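Local coordinates for protein PaaA (Enterobacter agglomerans, PDB 5FF5) that probably adenylylates its precursor peptide as an E1-like enzyme, on the way to the bicyclic core of pantocin A, at residues Ser114-Asp119 and Thr345-Pro350; Lys131-Ala136 and Asp224-Ile229; Leu159-Gly164 and Val202-Phe207. All coordinates share one frame; numbering follows the deposited sequence.

Contact 1. Residues Ser114-Asp119 and Thr345-Pro350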
loop_
_atom_site.group_PDB
_atom_site.type_symbol
_atom_site.label_atom_id
_atom_site.label_comp_id
_atom_site.label_asym_id
_atom_site.label_seq_id
_atom_site.Cartn_x
_atom_site.Cartn_y
_atom_site.Cartn_z
ATOM N N SER A 114 -11.320 -16.479 -3.129
ATOM C CA SER A 114 -12.387 -17.437 -2.872
ATOM C C SER A 114 -13.639 -16.746 -2.365
ATOM O O SER A 114 -14.745 -17.266 -2.474
ATOM C CB SER A 114 -11.936 -18.483 -1.858
ATOM O OG SER A 114 -12.968 -19.422 -1.623
ATOM N N LEU A 115 -13.444 -15.557 -1.824
ATOM C CA LEU A 115 -14.530 -14.782 -1.258
ATOM C C LEU A 115 -15.435 -14.124 -2.290
ATOM O O LEU A 115 -16.653 -14.139 -2.146
ATOM C CB LEU A 115 -13.951 -13.715 -0.331
ATOM C CG LEU A 115 -14.837 -13.207 0.793
ATOM C CD1 LEU A 115 -15.069 -14.353 1.763
ATOM C CD2 LEU A 115 -14.146 -12.024 1.446
ATOM N N ILE A 116 -14.854 -13.551 -3.335
ATOM C CA ILE A 116 -15.676 -12.882 -4.330
ATOM C C ILE A 116 -15.941 -13.793 -5.500
ATOM O O ILE A 116 -16.986 -13.706 -6.114
ATOM C CB ILE A 116 -15.058 -11.589 -4.819
ATOM C CG1 ILE A 116 -14.743 -10.688 -3.628
ATOM C CG2 ILE A 116 -16.032 -10.876 -5.752
ATOM C CD1 ILE A 116 -14.748 -9.212 -3.977
ATOM N N ASP A 117 -14.965 -14.609 -5.847
ATOM C CA ASP A 117 -15.156 -15.650 -6.837
ATOM C C ASP A 117 -16.021 -15.273 -8.049
ATOM O O ASP A 117 -17.021 -15.928 -8.312
ATOM C CB ASP A 117 -15.779 -16.849 -6.163
ATOM C CG ASP A 117 -15.480 -18.121 -6.883
ATOM O OD1 ASP A 117 -15.222 -18.057 -8.106
ATOM O OD2 ASP A 117 -15.550 -19.193 -6.245
ATOM N N ALA A 118 -15.668 -14.213 -8.768
ATOM C CA ALA A 118 -16.467 -13.772 -9.918
ATOM C C ALA A 118 -16.431 -14.730 -11.123
ATOM O O ALA A 118 -17.422 -14.857 -11.841
ATOM C CB ALA A 118 -16.033 -12.399 -10.346
ATOM N N ASP A 119 -15.304 -15.394 -11.362
ATOM C CA ASP A 119 -15.204 -16.235 -12.552
ATOM C C ASP A 119 -15.615 -17.644 -12.238
ATOM O O ASP A 119 -15.485 -18.536 -13.077
ATOM C CB ASP A 119 -13.796 -16.250 -13.137
ATOM C CG ASP A 119 -13.797 -16.443 -14.646
ATOM O OD1 ASP A 119 -13.162 -17.413 -15.107
ATOM O OD2 ASP A 119 -14.449 -15.653 -15.365
ATOM N N THR A 345 -6.593 -12.332 -13.162
ATOM C CA THR A 345 -7.206 -13.516 -12.563
ATOM C C THR A 345 -8.704 -13.533 -12.762
ATOM O O THR A 345 -9.305 -14.598 -12.890
ATOM C CB THR A 345 -6.917 -13.652 -11.049
ATOM O OG1 THR A 345 -7.642 -12.664 -10.304
ATOM C CG2 THR A 345 -5.425 -13.565 -10.764
ATOM N N GLY A 346 -9.326 -12.369 -12.683
ATOM C CA GLY A 346 -10.761 -12.293 -12.867
ATOM C C GLY A 346 -11.601 -12.703 -11.662
ATOM O O GLY A 346 -12.773 -13.047 -11.810
ATOM N N TYR A 347 -11.005 -12.685 -10.472
ATOM C CA TYR A 347 -11.718 -13.047 -9.248
ATOM C C TYR A 347 -12.711 -11.963 -8.892
ATOM O O TYR A 347 -13.625 -12.203 -8.150
ATOM C CB TYR A 347 -10.743 -13.268 -8.090
ATOM C CG TYR A 347 -10.363 -11.994 -7.361
ATOM C CD1 TYR A 347 -9.310 -11.201 -7.794
ATOM C CD2 TYR A 347 -11.046 -11.597 -6.240
ATOM C CE1 TYR A 347 -8.976 -10.041 -7.132
ATOM C CE2 TYR A 347 -10.719 -10.444 -5.574
ATOM C CZ TYR A 347 -9.686 -9.665 -6.015
ATOM O OH TYR A 347 -9.370 -8.510 -5.317
ATOM N N ASP A 348 -12.526 -10.775 -9.452
ATOM C CA ASP A 348 -13.374 -9.603 -9.201
ATOM C C ASP A 348 -13.184 -8.638 -10.355
ATOM O O ASP A 348 -12.129 -8.625 -10.964
ATOM C CB ASP A 348 -12.988 -8.911 -7.876
ATOM C CG ASP A 348 -13.915 -7.732 -7.504
ATOM O OD1 ASP A 348 -15.044 -7.616 -8.028
ATOM O OD2 ASP A 348 -13.463 -6.860 -6.730
ATOM N N LYS A 349 -14.175 -7.804 -10.633
ATOM C CA LYS A 349 -14.118 -6.927 -11.795
ATOM C C LYS A 349 -13.290 -5.649 -11.568
ATOM O O LYS A 349 -13.333 -5.046 -10.506
ATOM C CB LYS A 349 -15.542 -6.620 -12.238
ATOM C CG LYS A 349 -16.313 -7.934 -12.548
ATOM C CD LYS A 349 -15.386 -8.954 -13.286
ATOM C CE LYS A 349 -16.087 -10.243 -13.805
ATOM N NZ LYS A 349 -15.130 -11.199 -14.507
ATOM N N PRO A 350 -12.505 -5.239 -12.574
ATOM C CA PRO A 350 -11.677 -4.049 -12.375
ATOM C C PRO A 350 -12.356 -2.795 -12.850
ATOM O O PRO A 350 -12.885 -2.743 -13.957
ATOM C CB PRO A 350 -10.430 -4.332 -13.223
ATOM C CG PRO A 350 -10.886 -5.305 -14.274
ATOM C CD PRO A 350 -12.272 -5.833 -13.901
#

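Contact 2. Residues Lys131-Ala136 and Asp224-Ile229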
loop_
_atom_site.group_PDB
_atom_site.type_symbol
_atom_site.label_atom_id
_atom_site.label_comp_id
_atom_site.label_asym_id
_atom_site.label_seq_id
_atom_site.Cartn_x
_atom_site.Cartn_y
_atom_site.Cartn_z
ATOM N N LYS A 131 0.485 -17.207 -11.679
ATOM C CA LYS A 131 1.794 -17.790 -11.892
ATOM C C LYS A 131 2.071 -17.915 -13.381
ATOM O O LYS A 131 3.224 -17.886 -13.835
ATOM C CB LYS A 131 1.940 -19.151 -11.209
ATOM C CG LYS A 131 3.358 -19.699 -11.406
ATOM C CD LYS A 131 3.752 -20.879 -10.549
ATOM C CE LYS A 131 5.276 -20.942 -10.502
ATOM N NZ LYS A 131 5.860 -21.866 -9.492
ATOM N N GLN A 132 1.007 -18.021 -14.156
ATOM C CA GLN A 132 1.182 -18.186 -15.577
ATOM C C GLN A 132 1.409 -16.848 -16.286
ATOM O O GLN A 132 1.745 -16.824 -17.471
ATOM C CB GLN A 132 -0.011 -18.939 -16.136
ATOM C CG GLN A 132 0.128 -20.401 -15.830
ATOM C CD GLN A 132 -1.191 -21.090 -15.602
ATOM O OE1 GLN A 132 -2.247 -20.455 -15.554
ATOM N NE2 GLN A 132 -1.142 -22.402 -15.452
ATOM N N SER A 133 1.256 -15.748 -15.552
ATOM C CA SER A 133 1.395 -14.421 -16.124
ATOM C C SER A 133 2.822 -13.933 -16.212
ATOM O O SER A 133 3.671 -14.356 -15.438
ATOM C CB SER A 133 0.586 -13.422 -15.327
ATOM O OG SER A 133 -0.786 -13.621 -15.566
ATOM N N LYS A 134 3.057 -13.025 -17.163
ATOM C CA LYS A 134 4.346 -12.355 -17.352
ATOM C C LYS A 134 4.130 -10.867 -17.516
ATOM O O LYS A 134 3.510 -10.424 -18.479
ATOM C CB LYS A 134 5.089 -12.887 -18.580
ATOM C CG LYS A 134 5.457 -14.355 -18.522
ATOM C CD LYS A 134 6.532 -14.671 -19.554
ATOM C CE LYS A 134 7.551 -13.545 -19.615
ATOM N NZ LYS A 134 8.663 -13.850 -20.553
ATOM N N VAL A 135 4.659 -10.093 -16.586
ATOM C CA VAL A 135 4.437 -8.663 -16.600
ATOM C C VAL A 135 5.750 -7.992 -16.897
ATOM O O VAL A 135 6.775 -8.364 -16.333
ATOM C CB VAL A 135 3.810 -8.179 -15.258
ATOM C CG1 VAL A 135 3.529 -6.704 -15.259
ATOM C CG2 VAL A 135 2.538 -8.921 -15.028
ATOM N N ALA A 136 5.724 -7.056 -17.841
ATOM C CA ALA A 136 6.908 -6.300 -18.220
ATOM C C ALA A 136 6.747 -4.893 -17.714
ATOM O O ALA A 136 5.715 -4.268 -17.899
ATOM C CB ALA A 136 7.119 -6.319 -19.717
ATOM N N ASP A 224 7.204 -12.282 -24.746
ATOM C CA ASP A 224 5.940 -12.985 -24.551
ATOM C C ASP A 224 5.237 -12.547 -23.279
ATOM O O ASP A 224 4.569 -13.351 -22.640
ATOM C CB ASP A 224 6.141 -14.511 -24.523
ATOM C CG ASP A 224 7.092 -14.978 -23.422
ATOM O OD1 ASP A 224 7.652 -14.129 -22.692
ATOM O OD2 ASP A 224 7.300 -16.213 -23.313
ATOM N N SER A 225 5.376 -11.267 -22.936
ATOM C CA SER A 225 4.643 -10.691 -21.823
ATOM C C SER A 225 3.154 -10.890 -22.021
ATOM O O SER A 225 2.654 -10.962 -23.148
ATOM C CB SER A 225 4.933 -9.193 -21.658
ATOM O OG SER A 225 6.304 -8.951 -21.427
ATOM N N THR A 226 2.458 -10.969 -20.897
ATOM C CA THR A 226 1.031 -11.143 -20.876
ATOM C C THR A 226 0.330 -9.884 -20.347
ATOM O O THR A 226 -0.877 -9.742 -20.467
ATOM C CB THR A 226 0.713 -12.372 -20.069
ATOM O OG1 THR A 226 1.271 -12.219 -18.762
ATOM C CG2 THR A 226 1.372 -13.578 -20.726
ATOM N N PHE A 227 1.109 -8.959 -19.800
ATOM C CA PHE A 227 0.600 -7.702 -19.252
ATOM C C PHE A 227 1.718 -6.658 -19.278
ATOM O O PHE A 227 2.879 -7.008 -19.129
ATOM C CB PHE A 227 0.104 -7.889 -17.812
ATOM C CG PHE A 227 -1.071 -7.027 -17.457
ATOM C CD1 PHE A 227 -2.331 -7.573 -17.320
ATOM C CD2 PHE A 227 -0.908 -5.669 -17.236
ATOM C CE1 PHE A 227 -3.408 -6.773 -16.996
ATOM C CE2 PHE A 227 -1.987 -4.862 -16.920
ATOM C CZ PHE A 227 -3.233 -5.412 -16.799
ATOM N N ILE A 228 1.385 -5.381 -19.453
ATOM C CA ILE A 228 2.411 -4.337 -19.473
ATOM C C ILE A 228 2.053 -3.167 -18.553
ATOM O O ILE A 228 0.910 -2.681 -18.540
ATOM C CB ILE A 228 2.650 -3.778 -20.922
ATOM C CG1 ILE A 228 3.286 -4.832 -21.822
ATOM C CG2 ILE A 228 3.514 -2.535 -20.883
ATOM C CD1 ILE A 228 3.436 -4.412 -23.206
ATOM N N ILE A 229 3.056 -2.700 -17.813
ATOM C CA ILE A 229 2.936 -1.535 -16.947
ATOM C C ILE A 229 3.933 -0.504 -17.433
ATOM O O ILE A 229 5.112 -0.830 -17.570
ATOM C CB ILE A 229 3.244 -1.875 -15.460
ATOM C CG1 ILE A 229 2.366 -3.031 -14.959
ATOM C CG2 ILE A 229 3.122 -0.634 -14.578
ATOM C CD1 ILE A 229 2.607 -3.423 -13.511
#

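Contact 3. Residues Leu159-Gly164 and Val202-Phe207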
loop_
_atom_site.group_PDB
_atom_site.type_symbol
_atom_site.label_atom_id
_atom_site.label_comp_id
_atom_site.label_asym_id
_atom_site.label_seq_id
_atom_site.Cartn_x
_atom_site.Cartn_y
_atom_site.Cartn_z
ATOM N N LEU A 159 8.702 -11.598 -14.044
ATOM C CA LEU A 159 8.868 -10.162 -14.143
ATOM C C LEU A 159 9.942 -9.821 -15.148
ATOM O O LEU A 159 11.043 -10.343 -15.052
ATOM C CB LEU A 159 9.217 -9.565 -12.774
ATOM C CG LEU A 159 8.073 -9.296 -11.786
ATOM C CD1 LEU A 159 8.628 -8.722 -10.511
ATOM C CD2 LEU A 159 7.053 -8.337 -12.369
ATOM N N ARG A 160 9.608 -8.983 -16.130
ATOM C CA ARG A 160 10.601 -8.440 -17.057
ATOM C C ARG A 160 10.907 -7.018 -16.675
ATOM O O ARG A 160 10.049 -6.155 -16.824
ATOM C CB ARG A 160 10.110 -8.440 -18.502
ATOM C CG ARG A 160 9.667 -9.768 -19.030
ATOM C CD ARG A 160 9.233 -9.654 -20.484
ATOM N NE ARG A 160 10.360 -9.571 -21.406
ATOM C CZ ARG A 160 11.025 -10.625 -21.866
ATOM N NH1 ARG A 160 10.678 -11.846 -21.472
ATOM N NH2 ARG A 160 12.033 -10.460 -22.717
ATOM N N LEU A 161 12.121 -6.761 -16.196
ATOM C CA LEU A 161 12.485 -5.414 -15.773
ATOM C C LEU A 161 13.377 -4.790 -16.827
ATOM O O LEU A 161 14.340 -5.409 -17.259
ATOM C CB LEU A 161 13.196 -5.421 -14.425
ATOM C CG LEU A 161 12.548 -6.213 -13.304
ATOM C CD1 LEU A 161 13.473 -6.148 -12.128
ATOM C CD2 LEU A 161 11.191 -5.633 -12.969
ATOM N N ILE A 162 13.060 -3.555 -17.211
ATOM C CA ILE A 162 13.780 -2.832 -18.258
ATOM C C ILE A 162 14.327 -1.527 -17.710
ATOM O O ILE A 162 13.560 -0.625 -17.418
ATOM C CB ILE A 162 12.835 -2.496 -19.448
ATOM C CG1 ILE A 162 11.861 -3.641 -19.731
ATOM C CG2 ILE A 162 13.612 -2.052 -20.658
ATOM C CD1 ILE A 162 12.495 -5.002 -19.706
ATOM N N ASP A 163 15.639 -1.392 -17.604
ATOM C CA ASP A 163 16.194 -0.153 -17.073
ATOM C C ASP A 163 17.714 -0.033 -17.211
ATOM O O ASP A 163 18.460 -0.990 -16.975
ATOM C CB ASP A 163 15.799 -0.028 -15.610
ATOM C CG ASP A 163 16.085 1.338 -15.037
ATOM O OD1 ASP A 163 17.279 1.632 -14.789
ATOM O OD2 ASP A 163 15.116 2.106 -14.828
ATOM N N GLY A 164 18.175 1.162 -17.572
ATOM C CA GLY A 164 19.593 1.385 -17.784
ATOM C C GLY A 164 20.309 2.142 -16.676
ATOM O O GLY A 164 21.487 2.492 -16.826
ATOM N N VAL A 202 9.330 -16.320 -8.227
ATOM C CA VAL A 202 9.222 -15.409 -9.351
ATOM C C VAL A 202 10.471 -15.449 -10.242
ATOM O O VAL A 202 11.590 -15.346 -9.741
ATOM C CB VAL A 202 9.008 -13.989 -8.856
ATOM C CG1 VAL A 202 8.902 -13.026 -10.039
ATOM C CG2 VAL A 202 7.768 -13.942 -8.026
ATOM N N HIS A 203 10.289 -15.615 -11.551
ATOM C CA HIS A 203 11.416 -15.561 -12.489
ATOM C C HIS A 203 11.644 -14.128 -12.908
ATOM O O HIS A 203 10.723 -13.462 -13.361
ATOM C CB HIS A 203 11.160 -16.409 -13.743
ATOM C CG HIS A 203 10.778 -17.823 -13.449
ATOM N ND1 HIS A 203 9.518 -18.323 -13.704
ATOM C CD2 HIS A 203 11.482 -18.840 -12.899
ATOM C CE1 HIS A 203 9.463 -19.589 -13.329
ATOM N NE2 HIS A 203 10.641 -19.928 -12.836
ATOM N N VAL A 204 12.877 -13.657 -12.819
ATOM C CA VAL A 204 13.145 -12.285 -13.224
ATOM C C VAL A 204 14.109 -12.193 -14.429
ATOM O O VAL A 204 15.258 -12.644 -14.398
ATOM C CB VAL A 204 13.688 -11.473 -12.049
ATOM C CG1 VAL A 204 13.913 -10.038 -12.473
ATOM C CG2 VAL A 204 12.724 -11.536 -10.909
ATOM N N GLU A 205 13.607 -11.579 -15.491
ATOM C CA GLU A 205 14.369 -11.342 -16.707
ATOM C C GLU A 205 14.717 -9.869 -16.738
ATOM O O GLU A 205 13.827 -9.006 -16.681
ATOM C CB GLU A 205 13.557 -11.747 -17.936
ATOM C CG GLU A 205 13.228 -13.227 -17.971
ATOM C CD GLU A 205 12.150 -13.582 -18.982
ATOM O OE1 GLU A 205 11.715 -12.682 -19.725
ATOM O OE2 GLU A 205 11.717 -14.758 -19.028
ATOM N N THR A 206 16.011 -9.582 -16.836
ATOM C CA THR A 206 16.487 -8.217 -16.670
ATOM C C THR A 206 17.154 -7.694 -17.936
ATOM O O THR A 206 17.865 -8.407 -18.619
ATOM C CB THR A 206 17.471 -8.105 -15.499
ATOM O OG1 THR A 206 18.567 -9.020 -15.679
ATOM C CG2 THR A 206 16.732 -8.369 -14.180
ATOM N N PHE A 207 16.847 -6.459 -18.284
ATOM C CA PHE A 207 17.472 -5.838 -19.421
ATOM C C PHE A 207 18.129 -4.527 -19.035
ATOM O O PHE A 207 17.470 -3.514 -18.874
ATOM C CB PHE A 207 16.440 -5.641 -20.508
ATOM C CG PHE A 207 15.813 -6.916 -20.945
ATOM C CD1 PHE A 207 16.414 -7.702 -21.912
ATOM C CD2 PHE A 207 14.641 -7.357 -20.366
ATOM C CE1 PHE A 207 15.841 -8.892 -22.304
ATOM C CE2 PHE A 207 14.068 -8.551 -20.763
ATOM C CZ PHE A 207 14.667 -9.316 -21.723
#

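Contact 1. Residues Ser114-Asp119 and Thr345-Pro350
Two helix C-termini meet in this contact. Helix 107-116 runs out at I116 and helix 326-345 at T345, and each is followed by a residue with positive phi: D117 on one side, G346 on the other. For G346 that conformation comes easily, as it has no side chain to crowd the turn. Just past D117, A118 N donates to Y347 O, 2.9 Å away, in a fairly straight bond (161° at the hydrogen). The amide reaches the carbonyl from above its plane. A118 CB and I116 CG2 both border this oxygen, A118 CB at 3.3 Å from Y347 O.

I116 supplies the helix side of the packing, with A118 and Y347 sharing it; I116 CB lies 4.3 Å from Y347 CD2. Its CG2, anti to the backbone N, rests 3.6 Å from Y347 O. The other branch crosses D348 obliquely, bringing I116 CD1 to 3.8 Å from D348 OD2. That carboxylate oxygen is also salt-bridged to K342, while D348 OD1 takes a weak bond from K349 N. D348 CB lies 3.6 Å above one face of the Y347 ring, toward the rim; CG, anti to the backbone N (chi1 -176°), carries the carboxylate to I116 and K342. K349 bends at chi2 so that its CE reaches A118 CB at 4.1 Å. Its NZ stays 4.6 Å from D119 OD2, beyond a salt bridge, and D119 pairs instead with R129.

Around these turns, helix 123-131 supplies Y126, whose hydroxyl bonds D117 OD1 and D119 N and whose side chain touches T345 and Y347. The Y347 hydroxyl joins Q112 of helix 107-116 to K342 of helix 326-345. The second subunit also packs here, its L266 on I116 and its Q362 on D348.

Contact 2. Residues Lys131-Ala136 and Asp224-Ile229
K134 is gripped through its backbone and its side chain alike. Its N donates to T226 OG1 at 2.5 Å, nearly straight at 171°, and its O accepts from both T226 N (2.7 Å) and F227 N, each in the carbonyl plane. T226 OG1 can face K134 N because chi1 of 57° holds it between its own N and carbonyl carbon. Further out, the lysine chain, bent at chi3, crosses D224 obliquely and forms a salt bridge from K134 NZ to the syn side of D224 OD1, modelled at 2.4 Å, which is implausibly short and means little at this resolution.

Regular pairing follows. A136 N donates to F227 O at 3.1 Å, and A136 O receives I229 N almost along its C=O axis. V135 and F227 point the same way, with V135 CG2 3.8 Å from F227 CB, while V135 CG1 crosses toward the tip of I229, 3.8 Å from its CD1. On the other side of the sheet A136 CB sits 3.2 Å from S225 OG, a hydroxyl bonded to V222 O.

Outside this shell, helix 326-345 covers F227 with V340, T343 and I344. Strands 158-162 and 258-263 flank the pair, bonding to V135 and I228 respectively. The arrangement is that of the parallel Rossmann-like sheet of the ThiF family: strand 134-138, which leads into a probable glycine-rich GxGxxG turn, pairs on this side with strand 227-229.

Contact 3. Residues Leu159-Gly164 and Val202-Phe207
Backbone hydrogen bonds run the length of this parallel pair, five in all and alternating in direction. L159 N donates to H203 O at 2.8 Å, E205 N to L159 O, L161 N to E205 O, F207 N to L161 O, and D163 N closes the series on F207 O at 3.1 Å. Each donor lies nearly along the C=O axis of its acceptor, as expected of well-aligned strands.

Apolar contacts form on both faces. On the side of L159, L161 and V204, the L161 CD1 methyl crosses to V204 CG1 at 3.9 Å, and L159 CG approaches V202 CG1 at 4.2 Å. On the reverse side I162 and F207 lie side by side, with I162 CD1 beside CD2 of the ring.

Charge gathers on that same side. R160, bent at chi3, swings its guanidinium between E205 and F207: R160 NH1 is salt-bridged to E205 OE1, though the model places them too close for the distance to be trusted, and the two planes stand 85° apart. The guanidinium is inclined 33° to the F207 ring, while R160 NE is held by L221 O. R160 NH1 nears like-charged K134 NZ; D224 OD1 is its long, weak ion-pair partner.

Helix 187-198 covers L159, L161 and V204, helix 215-222 covers I162 and F207, and strand 134-138 bonds the far edge of 159-162, leaving 203-207 the outermost strand within the chain.

Overall arrangement
From the N terminus the chain first passes S114-D119, the end of helix 107-116, which meets its partner 345-350 only after six of the sheet's strands, from 134-138 to 267-274, and helix 326-345; contact 1 therefore closes the widest loop. Contact 2 nests inside it, joining 131-136 to 224-229, and contact 3 nests inside contact 2, so none cross. Contacts 2 and 3 touch, their centres about 11 Å apart: strands 134-138 and 158-162 are neighbours, giving the order 203-207, 158-162, 134-138, 227-229 in one sheet. Contact 1 lies apart, its centre about 19 Å from that of contact 2, tying helix ends together near the second subunit.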